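Local coordinates for serine acetyltransferase (Entamoeba histolytica, PDB 3Q1X), which probably catalyses acetyl transfer to the hydroxyl of L-serine, giving the O-acetylserine used in cysteine biosynthesis, at residues A[187-192]-A[219-224]; A[134-139]-A[164-169]; A[86-91]-A[140-145]. All coordinates share one frame; numbering follows the deposited sequence.

Contact 1: residues A[187-192]-A[219-224]. With SER (serine), chain B.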
loop_
_atom_site.group_PDB
_atom_site.type_symbol
_atom_site.label_atom_id
_atom_site.label_comp_id
_atom_site.label_asym_id
_atom_site.label_seq_id
_atom_site.Cartn_x
_atom_site.Cartn_y
_atom_site.Cartn_z
ATOM N N GLY A 187 -5.038 8.420 -14.379
ATOM C CA GLY A 187 -6.264 7.897 -14.991
ATOM C C GLY A 187 -6.175 7.330 -16.398
ATOM O O GLY A 187 -5.172 7.488 -17.118
ATOM N N GLU A 188 -7.262 6.670 -16.786
ATOM C CA GLU A 188 -7.381 5.967 -18.056
ATOM C C GLU A 188 -7.031 6.805 -19.289
ATOM O O GLU A 188 -6.508 6.288 -20.268
ATOM C CB GLU A 188 -8.803 5.421 -18.193
ATOM C CG GLU A 188 -9.060 4.633 -19.485
ATOM C CD GLU A 188 -10.383 3.882 -19.465
ATOM O OE1 GLU A 188 -10.553 2.938 -20.267
ATOM O OE2 GLU A 188 -11.249 4.226 -18.644
ATOM N N THR A 189 -7.353 8.094 -19.247
ATOM C CA THR A 189 -7.171 8.939 -20.421
ATOM C C THR A 189 -6.111 10.010 -20.188
ATOM O O THR A 189 -6.015 10.982 -20.943
ATOM C CB THR A 189 -8.503 9.572 -20.897
ATOM O OG1 THR A 189 -8.945 10.545 -19.945
ATOM C CG2 THR A 189 -9.578 8.502 -21.066
ATOM N N ALA A 190 -5.307 9.820 -19.146
ATOM C CA ALA A 190 -4.176 10.707 -18.896
ATOM C C ALA A 190 -3.130 10.549 -19.995
ATOM O O ALA A 190 -2.893 9.448 -20.483
ATOM C CB ALA A 190 -3.572 10.433 -17.531
ATOM N N ILE A 191 -2.528 11.658 -20.406
ATOM C CA ILE A 191 -1.436 11.635 -21.381
ATOM C C ILE A 191 -0.265 12.387 -20.760
ATOM O O ILE A 191 -0.423 13.523 -20.319
ATOM C CB ILE A 191 -1.850 12.293 -22.732
ATOM C CG1 ILE A 191 -3.047 11.553 -23.358
ATOM C CG2 ILE A 191 -0.641 12.429 -23.682
ATOM C CD1 ILE A 191 -2.717 10.469 -24.372
ATOM N N ILE A 192 0.905 11.753 -20.729
ATOM C CA ILE A 192 2.066 12.323 -20.056
ATOM C C ILE A 192 3.270 12.311 -20.992
ATOM O O ILE A 192 3.611 11.278 -21.559
ATOM C CB ILE A 192 2.417 11.537 -18.762
ATOM C CG1 ILE A 192 1.254 11.586 -17.770
ATOM C CG2 ILE A 192 3.701 12.063 -18.135
ATOM C CD1 ILE A 192 1.415 10.625 -16.587
ATOM N N GLY A 219 -16.223 6.190 -20.209
ATOM C CA GLY A 219 -15.033 6.624 -20.935
ATOM C C GLY A 219 -14.975 8.098 -21.283
ATOM O O GLY A 219 -15.416 8.952 -20.511
ATOM N N THR A 220 -14.438 8.368 -22.471
ATOM C CA THR A 220 -14.120 9.712 -22.983
ATOM C C THR A 220 -12.931 10.358 -22.283
ATOM O O THR A 220 -12.638 10.063 -21.122
ATOM C CB THR A 220 -15.310 10.711 -22.988
ATOM O OG1 THR A 220 -15.529 11.232 -21.666
ATOM C CG2 THR A 220 -16.583 10.067 -23.565
ATOM N N LYS A 221 -12.263 11.253 -23.009
ATOM C CA LYS A 221 -11.117 11.993 -22.495
ATOM C C LYS A 221 -11.565 12.890 -21.342
ATOM O O LYS A 221 -12.396 13.791 -21.516
ATOM C CB LYS A 221 -10.472 12.785 -23.642
ATOM C CG LYS A 221 -9.373 13.765 -23.269
ATOM C CD LYS A 221 -8.210 13.113 -22.541
ATOM C CE LYS A 221 -6.966 13.995 -22.632
ATOM N NZ LYS A 221 -5.909 13.583 -21.671
ATOM N N ARG A 222 -11.015 12.630 -20.157
ATOM C CA ARG A 222 -11.508 13.251 -18.924
ATOM C C ARG A 222 -10.408 13.438 -17.875
ATOM O O ARG A 222 -10.678 13.894 -16.760
ATOM C CB ARG A 222 -12.661 12.423 -18.336
ATOM C CG ARG A 222 -12.235 11.030 -17.874
ATOM C CD ARG A 222 -13.398 10.060 -17.858
ATOM N NE ARG A 222 -13.013 8.771 -17.282
ATOM C CZ ARG A 222 -12.560 7.734 -17.975
ATOM N NH1 ARG A 222 -12.407 7.809 -19.296
ATOM N NH2 ARG A 222 -12.249 6.609 -17.335
ATOM N N HIS A 223 -9.182 13.067 -18.240
ATOM C CA HIS A 223 -8.019 13.178 -17.364
ATOM C C HIS A 223 -6.997 14.125 -18.020
ATOM O O HIS A 223 -7.069 14.367 -19.232
ATOM C CB HIS A 223 -7.405 11.793 -17.095
ATOM C CG HIS A 223 -8.381 10.772 -16.586
ATOM N ND1 HIS A 223 -8.995 10.870 -15.355
ATOM C CD2 HIS A 223 -8.820 9.613 -17.131
ATOM C CE1 HIS A 223 -9.786 9.826 -15.173
ATOM N NE2 HIS A 223 -9.700 9.050 -16.238
ATOM N N PRO A 224 -6.042 14.665 -17.233
ATOM C CA PRO A 224 -5.137 15.685 -17.771
ATOM C C PRO A 224 -4.213 15.227 -18.897
ATOM O O PRO A 224 -3.907 14.041 -19.026
ATOM C CB PRO A 224 -4.292 16.080 -16.552
ATOM C CG PRO A 224 -5.137 15.735 -15.374
ATOM C CD PRO A 224 -5.852 14.487 -15.780
HETATM N N SER B . -12.042 6.318 -11.909
HETATM C CA SER B . -12.504 7.676 -12.330
HETATM C C SER B . -12.387 7.837 -13.839
HETATM O O SER B . -11.888 6.953 -14.533
HETATM C CB SER B . -11.695 8.762 -11.616
HETATM O OG SER B . -10.332 8.734 -12.019
HETATM O OXT SER B . -12.788 8.855 -14.390
#
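Thr189 and Arg222 meet at a corner of the left-handed parallel beta helix, where a type I turn from Gly187 to Ala190 lies against the end of the long loop entering the next coil. The example illustrates how a bound ligand can be held by a side chain that the scaffold itself has fixed. The tight part is the buried side facing the serine. Thr189 OG1, placed between backbone N and carbonyl carbon by a chi1 of 69°, takes the N-H of Arg222 at 2.9 Å in a nearly straight bond (171°) and a weak second one from His223 N. The His223 ring is sandwiched: Gly187 CA lies 3.7 Å above the centre of one face as a CH-pi contact, possible because glycine has no side chain there, and Arg222 CG covers the centre of the other. The guanidinium then works along its edge. NH2 gives Glu188 OE2 a straight 2.9 Å bond in the guanidinium plane, a salt bridge reaching OE2 on its anti side and a little out of the carboxylate plane, which is turned 77° from the guanidinium. NH1 donates a hydrogen bond to Thr220 O, and the Tyr143 hydroxyl is hydrogen-bonded to Glu188 OE1. Asp114 and Asp179 of a second subunit also bind the ligand, so the site spans two chains. Toward solvent the packing thins: Thr220 and Ile191 are exposed, and Lys221 crosses Ile191 at about a right angle, its NZ no nearer than 3.9 Å to CG1. Here polar bonds do the holding. Lys221 NZ reaches Thr189 O at 2.7 Å, also binding His223 O and Thr225 OG1, and Ile191 N bonds Pro224 O. On the buried side the serine carboxylate receives two bonds from one guanidinium, Arg222 NE to OXT at 2.9 Å and Arg222 NH2 to O at 2.8 Å.

Contact 2: residues A[134-139]-A[164-169]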
loop_
_atom_site.group_PDB
_atom_site.type_symbol
_atom_site.label_atom_id
_atom_site.label_comp_id
_atom_site.label_asym_id
_atom_site.label_seq_id
_atom_site.Cartn_x
_atom_site.Cartn_y
_atom_site.Cartn_z
ATOM N N ILE A 134 7.523 -0.762 -15.173
ATOM C CA ILE A 134 7.810 -2.015 -15.882
ATOM C C ILE A 134 6.526 -2.729 -16.286
ATOM O O ILE A 134 6.357 -3.131 -17.435
ATOM C CB ILE A 134 8.649 -2.992 -15.021
ATOM C CG1 ILE A 134 10.085 -2.502 -14.841
ATOM C CG2 ILE A 134 8.662 -4.381 -15.628
ATOM C CD1 ILE A 134 10.917 -3.379 -13.890
ATOM N N VAL A 135 5.635 -2.896 -15.316
ATOM C CA VAL A 135 4.387 -3.593 -15.553
ATOM C C VAL A 135 3.450 -2.695 -16.365
ATOM O O VAL A 135 2.839 -3.156 -17.322
ATOM C CB VAL A 135 3.766 -4.093 -14.237
ATOM C CG1 VAL A 135 2.450 -4.779 -14.494
ATOM C CG2 VAL A 135 4.741 -5.036 -13.502
ATOM N N TYR A 136 3.378 -1.405 -16.025
ATOM C CA TYR A 136 2.549 -0.475 -16.794
ATOM C C TYR A 136 2.832 -0.501 -18.306
ATOM O O TYR A 136 1.902 -0.467 -19.124
ATOM C CB TYR A 136 2.672 0.977 -16.300
ATOM C CG TYR A 136 2.324 1.949 -17.412
ATOM C CD1 TYR A 136 0.990 2.203 -17.757
ATOM C CD2 TYR A 136 3.330 2.544 -18.182
ATOM C CE1 TYR A 136 0.674 3.057 -18.829
ATOM C CE2 TYR A 136 3.022 3.388 -19.252
ATOM C CZ TYR A 136 1.699 3.637 -19.567
ATOM O OH TYR A 136 1.402 4.470 -20.627
ATOM N N ARG A 137 4.108 -0.553 -18.678
ATOM C CA ARG A 137 4.444 -0.429 -20.089
ATOM C C ARG A 137 3.933 -1.627 -20.885
ATOM O O ARG A 137 3.557 -1.500 -22.062
ATOM C CB ARG A 137 5.941 -0.162 -20.279
ATOM C CG ARG A 137 6.323 1.233 -19.759
ATOM C CD ARG A 137 7.531 1.834 -20.468
ATOM N NE ARG A 137 7.944 3.098 -19.850
ATOM C CZ ARG A 137 7.369 4.274 -20.093
ATOM N NH1 ARG A 137 6.357 4.366 -20.960
ATOM N NH2 ARG A 137 7.815 5.360 -19.483
ATOM N N ILE A 138 3.868 -2.780 -20.224
ATOM C CA ILE A 138 3.282 -3.964 -20.848
ATOM C C ILE A 138 1.750 -3.914 -20.811
ATOM O O ILE A 138 1.106 -4.132 -21.839
ATOM C CB ILE A 138 3.872 -5.274 -20.276
ATOM C CG1 ILE A 138 5.251 -5.553 -20.909
ATOM C CG2 ILE A 138 2.928 -6.451 -20.511
ATOM C CD1 ILE A 138 6.392 -4.685 -20.395
ATOM N N ALA A 139 1.176 -3.592 -19.647
ATOM C CA ALA A 139 -0.282 -3.436 -19.512
ATOM C C ALA A 139 -0.879 -2.468 -20.544
ATOM O O ALA A 139 -1.979 -2.699 -21.073
ATOM C CB ALA A 139 -0.643 -3.007 -18.100
ATOM N N ILE A 164 0.826 2.565 -6.033
ATOM C CA ILE A 164 0.799 3.405 -7.232
ATOM C C ILE A 164 -0.307 2.881 -8.156
ATOM O O ILE A 164 -0.363 1.681 -8.450
ATOM C CB ILE A 164 2.163 3.403 -7.963
ATOM C CG1 ILE A 164 3.286 3.894 -7.040
ATOM C CG2 ILE A 164 2.102 4.243 -9.260
ATOM C CD1 ILE A 164 4.671 3.692 -7.616
ATOM N N ASP A 165 -1.156 3.794 -8.610
ATOM C CA ASP A 165 -2.421 3.472 -9.254
ATOM C C ASP A 165 -2.426 4.065 -10.651
ATOM O O ASP A 165 -2.829 5.208 -10.842
ATOM C CB ASP A 165 -3.580 4.050 -8.420
ATOM C CG ASP A 165 -4.940 3.463 -8.796
ATOM O OD1 ASP A 165 -5.060 2.708 -9.802
ATOM O OD2 ASP A 165 -5.909 3.753 -8.057
ATOM N N ILE A 166 -1.974 3.287 -11.627
ATOM C CA ILE A 166 -1.850 3.763 -12.996
ATOM C C ILE A 166 -2.787 2.943 -13.853
ATOM O O ILE A 166 -2.601 1.727 -13.987
ATOM C CB ILE A 166 -0.402 3.604 -13.548
ATOM C CG1 ILE A 166 0.608 4.364 -12.688
ATOM C CG2 ILE A 166 -0.337 4.080 -15.006
ATOM C CD1 ILE A 166 2.053 4.226 -13.167
ATOM N N HIS A 167 -3.807 3.581 -14.413
ATOM C CA HIS A 167 -4.715 2.865 -15.301
ATOM C C HIS A 167 -3.974 2.425 -16.565
ATOM O O HIS A 167 -3.210 3.218 -17.123
ATOM C CB HIS A 167 -5.928 3.712 -15.684
ATOM C CG HIS A 167 -6.985 2.928 -16.387
ATOM N ND1 HIS A 167 -8.119 2.467 -15.753
ATOM C CD2 HIS A 167 -7.047 2.461 -17.656
ATOM C CE1 HIS A 167 -8.853 1.784 -16.615
ATOM N NE2 HIS A 167 -8.227 1.769 -17.776
ATOM N N PRO A 168 -4.170 1.159 -17.004
ATOM C CA PRO A 168 -3.453 0.696 -18.195
ATOM C C PRO A 168 -3.668 1.543 -19.449
ATOM O O PRO A 168 -2.856 1.472 -20.369
ATOM C CB PRO A 168 -3.991 -0.732 -18.402
ATOM C CG PRO A 168 -5.274 -0.790 -17.613
ATOM C CD PRO A 168 -4.972 0.068 -16.416
ATOM N N GLY A 169 -4.746 2.333 -19.467
ATOM C CA GLY A 169 -5.057 3.253 -20.579
ATOM C C GLY A 169 -4.190 4.501 -20.666
ATOM O O GLY A 169 -4.071 5.100 -21.734
#
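A chi1 of 156° sets Tyr136 CG anti to its backbone N, and the CG2 branch of Ile166 is likewise anti to its own N; the two groups thereby meet between helix 128-144 and the first coil of the left-handed beta helix. This is a worked case of a helical domain seated on the end of a beta solenoid. Strand 165-166 is one of the two outermost strands of its sheet within the chain, and Tyr136 comes from the helix to meet it. The two side chains cross at about a right angle. Ile166 CG2 approaches one flank of the ring obliquely, nearest CD1 at 3.6 Å and slightly farther from CE1 at 4.1 Å. The carbonyl of His167 lies near the ring plane, with its O 4.2 Å from Tyr136 CE1. Farther out, the phenol oxygen bonds to Ala170 O, with a weak bond from Ile172 N, so the polar tip is satisfied just beyond the strand. One turn along the helix, Ala139 supplies the second point of contact. Its methyl meets the pyrrolidine of Pro168, CB to CB at 4.1 Å, and Ala139 O lies 3.9 Å from the same Pro168 CB. The small residue suits the closest approach of the two backbones, with CA of Ala139 and CA of Pro168 5.4 Å apart. Pro168 O turns to the next residue of the helix, accepting a hydrogen bond from His140 ND1. All five touching residues are buried, yet no hydrogen bond joins the two segments. The chemistry therefore implies a fit made by shape: two small hydrophobic patches do the direct packing, and the directional bonds leave the contact, the Tyr136 hydroxyl and Pro168 O finding their partners, Ala170 O and His140 ND1, just beyond the segments.

Contact 3: residues A[86-91]-A[140-145]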
loop_
_atom_site.group_PDB
_atom_site.type_symbol
_atom_site.label_atom_id
_atom_site.label_comp_id
_atom_site.label_asym_id
_atom_site.label_seq_id
_atom_site.Cartn_x
_atom_site.Cartn_y
_atom_site.Cartn_z
ATOM N N HIS A 86 -4.253 -14.262 -28.509
ATOM C CA HIS A 86 -3.121 -14.468 -29.408
ATOM C C HIS A 86 -2.639 -13.156 -30.027
ATOM O O HIS A 86 -1.444 -12.864 -30.012
ATOM C CB HIS A 86 -3.481 -15.476 -30.512
ATOM C CG HIS A 86 -2.449 -15.572 -31.591
ATOM N ND1 HIS A 86 -1.360 -16.416 -31.507
ATOM C CD2 HIS A 86 -2.327 -14.915 -32.769
ATOM C CE1 HIS A 86 -0.619 -16.282 -32.595
ATOM N NE2 HIS A 86 -1.182 -15.377 -33.375
ATOM N N GLN A 87 -3.577 -12.369 -30.553
ATOM C CA GLN A 87 -3.270 -11.072 -31.170
ATOM C C GLN A 87 -2.675 -10.055 -30.193
ATOM O O GLN A 87 -1.743 -9.314 -30.534
ATOM C CB GLN A 87 -4.524 -10.486 -31.800
ATOM C CG GLN A 87 -5.101 -11.359 -32.908
ATOM C CD GLN A 87 -6.522 -10.979 -33.278
ATOM O OE1 GLN A 87 -7.228 -10.314 -32.513
ATOM N NE2 GLN A 87 -6.955 -11.411 -34.458
ATOM N N CYS A 88 -3.225 -10.023 -28.984
ATOM C CA CYS A 88 -2.755 -9.100 -27.961
ATOM C C CYS A 88 -1.356 -9.439 -27.497
ATOM O O CYS A 88 -0.549 -8.542 -27.277
ATOM C CB CYS A 88 -3.710 -9.077 -26.778
ATOM S SG CYS A 88 -5.243 -8.230 -27.152
ATOM N N VAL A 89 -1.073 -10.735 -27.359
ATOM C CA VAL A 89 0.234 -11.184 -26.874
ATOM C C VAL A 89 1.301 -11.059 -27.961
ATOM O O VAL A 89 2.471 -10.803 -27.665
ATOM C CB VAL A 89 0.177 -12.619 -26.307
ATOM C CG1 VAL A 89 1.564 -13.143 -26.008
ATOM C CG2 VAL A 89 -0.656 -12.639 -25.032
ATOM N N MET A 90 0.893 -11.240 -29.211
ATOM C CA MET A 90 1.789 -10.964 -30.334
ATOM C C MET A 90 2.170 -9.480 -30.355
ATOM O O MET A 90 3.325 -9.149 -30.613
ATOM C CB MET A 90 1.176 -11.408 -31.670
ATOM C CG MET A 90 1.127 -12.935 -31.865
ATOM S SD MET A 90 2.708 -13.807 -31.892
ATOM C CE MET A 90 3.138 -13.684 -33.620
ATOM N N ALA A 91 1.206 -8.610 -30.037
ATOM C CA ALA A 91 1.440 -7.166 -29.906
ATOM C C ALA A 91 2.383 -6.797 -28.764
ATOM O O ALA A 91 3.238 -5.919 -28.920
ATOM C CB ALA A 91 0.146 -6.435 -29.753
ATOM N N HIS A 140 -0.159 -1.388 -20.834
ATOM C CA HIS A 140 -0.594 -0.425 -21.843
ATOM C C HIS A 140 -0.699 -1.014 -23.256
ATOM O O HIS A 140 -1.611 -0.647 -24.008
ATOM C CB HIS A 140 0.287 0.831 -21.840
ATOM C CG HIS A 140 -0.206 1.909 -22.754
ATOM N ND1 HIS A 140 -1.420 2.535 -22.579
ATOM C CD2 HIS A 140 0.343 2.454 -23.865
ATOM C CE1 HIS A 140 -1.596 3.423 -23.540
ATOM N NE2 HIS A 140 -0.537 3.401 -24.328
ATOM N N VAL A 141 0.201 -1.936 -23.613
ATOM C CA VAL A 141 0.122 -2.598 -24.936
ATOM C C VAL A 141 -1.166 -3.426 -25.060
ATOM O O VAL A 141 -1.821 -3.424 -26.107
ATOM C CB VAL A 141 1.385 -3.436 -25.266
ATOM C CG1 VAL A 141 1.278 -4.049 -26.653
ATOM C CG2 VAL A 141 2.623 -2.565 -25.205
ATOM N N LEU A 142 -1.528 -4.118 -23.980
ATOM C CA LEU A 142 -2.818 -4.793 -23.889
ATOM C C LEU A 142 -3.980 -3.826 -24.094
ATOM O O LEU A 142 -4.893 -4.111 -24.878
ATOM C CB LEU A 142 -2.963 -5.528 -22.557
ATOM C CG LEU A 142 -2.238 -6.867 -22.437
ATOM C CD1 LEU A 142 -2.439 -7.433 -21.052
ATOM C CD2 LEU A 142 -2.749 -7.845 -23.485
ATOM N N TYR A 143 -3.939 -2.682 -23.411
ATOM C CA TYR A 143 -4.990 -1.686 -23.547
ATOM C C TYR A 143 -5.065 -1.214 -25.001
ATOM O O TYR A 143 -6.150 -1.118 -25.583
ATOM C CB TYR A 143 -4.778 -0.497 -22.596
ATOM C CG TYR A 143 -5.969 0.443 -22.552
ATOM C CD1 TYR A 143 -6.997 0.264 -21.619
ATOM C CD2 TYR A 143 -6.087 1.487 -23.472
ATOM C CE1 TYR A 143 -8.104 1.120 -21.595
ATOM C CE2 TYR A 143 -7.183 2.335 -23.463
ATOM C CZ TYR A 143 -8.184 2.156 -22.524
ATOM O OH TYR A 143 -9.267 3.004 -22.526
ATOM N N GLU A 144 -3.901 -0.958 -25.587
ATOM C CA GLU A 144 -3.833 -0.541 -26.990
ATOM C C GLU A 144 -4.387 -1.581 -27.985
ATOM O O GLU A 144 -4.768 -1.218 -29.096
ATOM C CB GLU A 144 -2.411 -0.098 -27.361
ATOM C CG GLU A 144 -2.053 1.281 -26.786
ATOM C CD GLU A 144 -0.635 1.746 -27.115
ATOM O OE1 GLU A 144 0.288 0.905 -27.220
ATOM O OE2 GLU A 144 -0.439 2.975 -27.250
ATOM N N CYS A 145 -4.448 -2.853 -27.589
ATOM C CA CYS A 145 -5.091 -3.889 -28.417
ATOM C C CYS A 145 -6.606 -3.933 -28.251
ATOM O O CYS A 145 -7.297 -4.685 -28.960
ATOM C CB CYS A 145 -4.523 -5.268 -28.115
ATOM S SG CYS A 145 -2.797 -5.425 -28.389
#
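Cys88 and Ala91 meet Val141, Leu142 and Cys145 with no flat side chain between them; the rings of the two segments turn to other surfaces. His86 has Met90 CG 3.7 Å above one face, offset toward the rim, and His140 has Glu144 CG similarly placed, each ring thus lying on a neighbour one turn along its own helix. Tyr143, directed away from the contact, makes a cation-pi interaction with Arg148. At the contact itself the short side chains of Cys88, Ala91 and Cys145 allow a close approach, the CA atoms of Cys88 and Cys145 being 5.7 Å apart. Cys88 and Cys145 interlock: Cys88 SG sits 3.2 Å from Cys145 CB, a tight contact, whereas the two sulfurs are 3.9 Å apart and form no disulfide. With chi1 at -60°, Cys145 SG lies anti to its carbonyl carbon and reaches Ala91 CB at 3.4 Å. Val141 CG1 fits against the backbone of Ala91, 3.5 Å from its O, and Leu142 closes the other flank by laying CD2 on Cys88 CB at 3.6 Å. The pairing joins the long helix 82-113 to the C-terminal end of helix 128-144. Leu142 continues inward to Val76 of helix 59-79 and to Met154 of helix 150-162, placing the contact in the helical bundle, while His140 and Tyr143 reach the beta helix through Pro168 O and Glu188 OE1.

The three contacts run from the ligand site into the helical domain. Contact 2 lies nearest the centre of the chain and is wholly buried; contacts 1 and 3, farther out, combine buried and more exposed residues. Contacts 2 and 3 share helix 128-144, which turns one face, Tyr136 and Ala139, to the beta helix and another, Val141, Leu142 and Cys145, to helix 82-113; both rely on apolar packing without a cross-segment hydrogen bond. Contact 1, between coils and at a subunit boundary, is instead polar and charged. His167 CB of contact 2 packs coil on coil against Gly187 and Glu188 of contact 1, and a probable hydrogen bond from Tyr143 OH to Glu188 OE1 ties the helix of contact 3 to it.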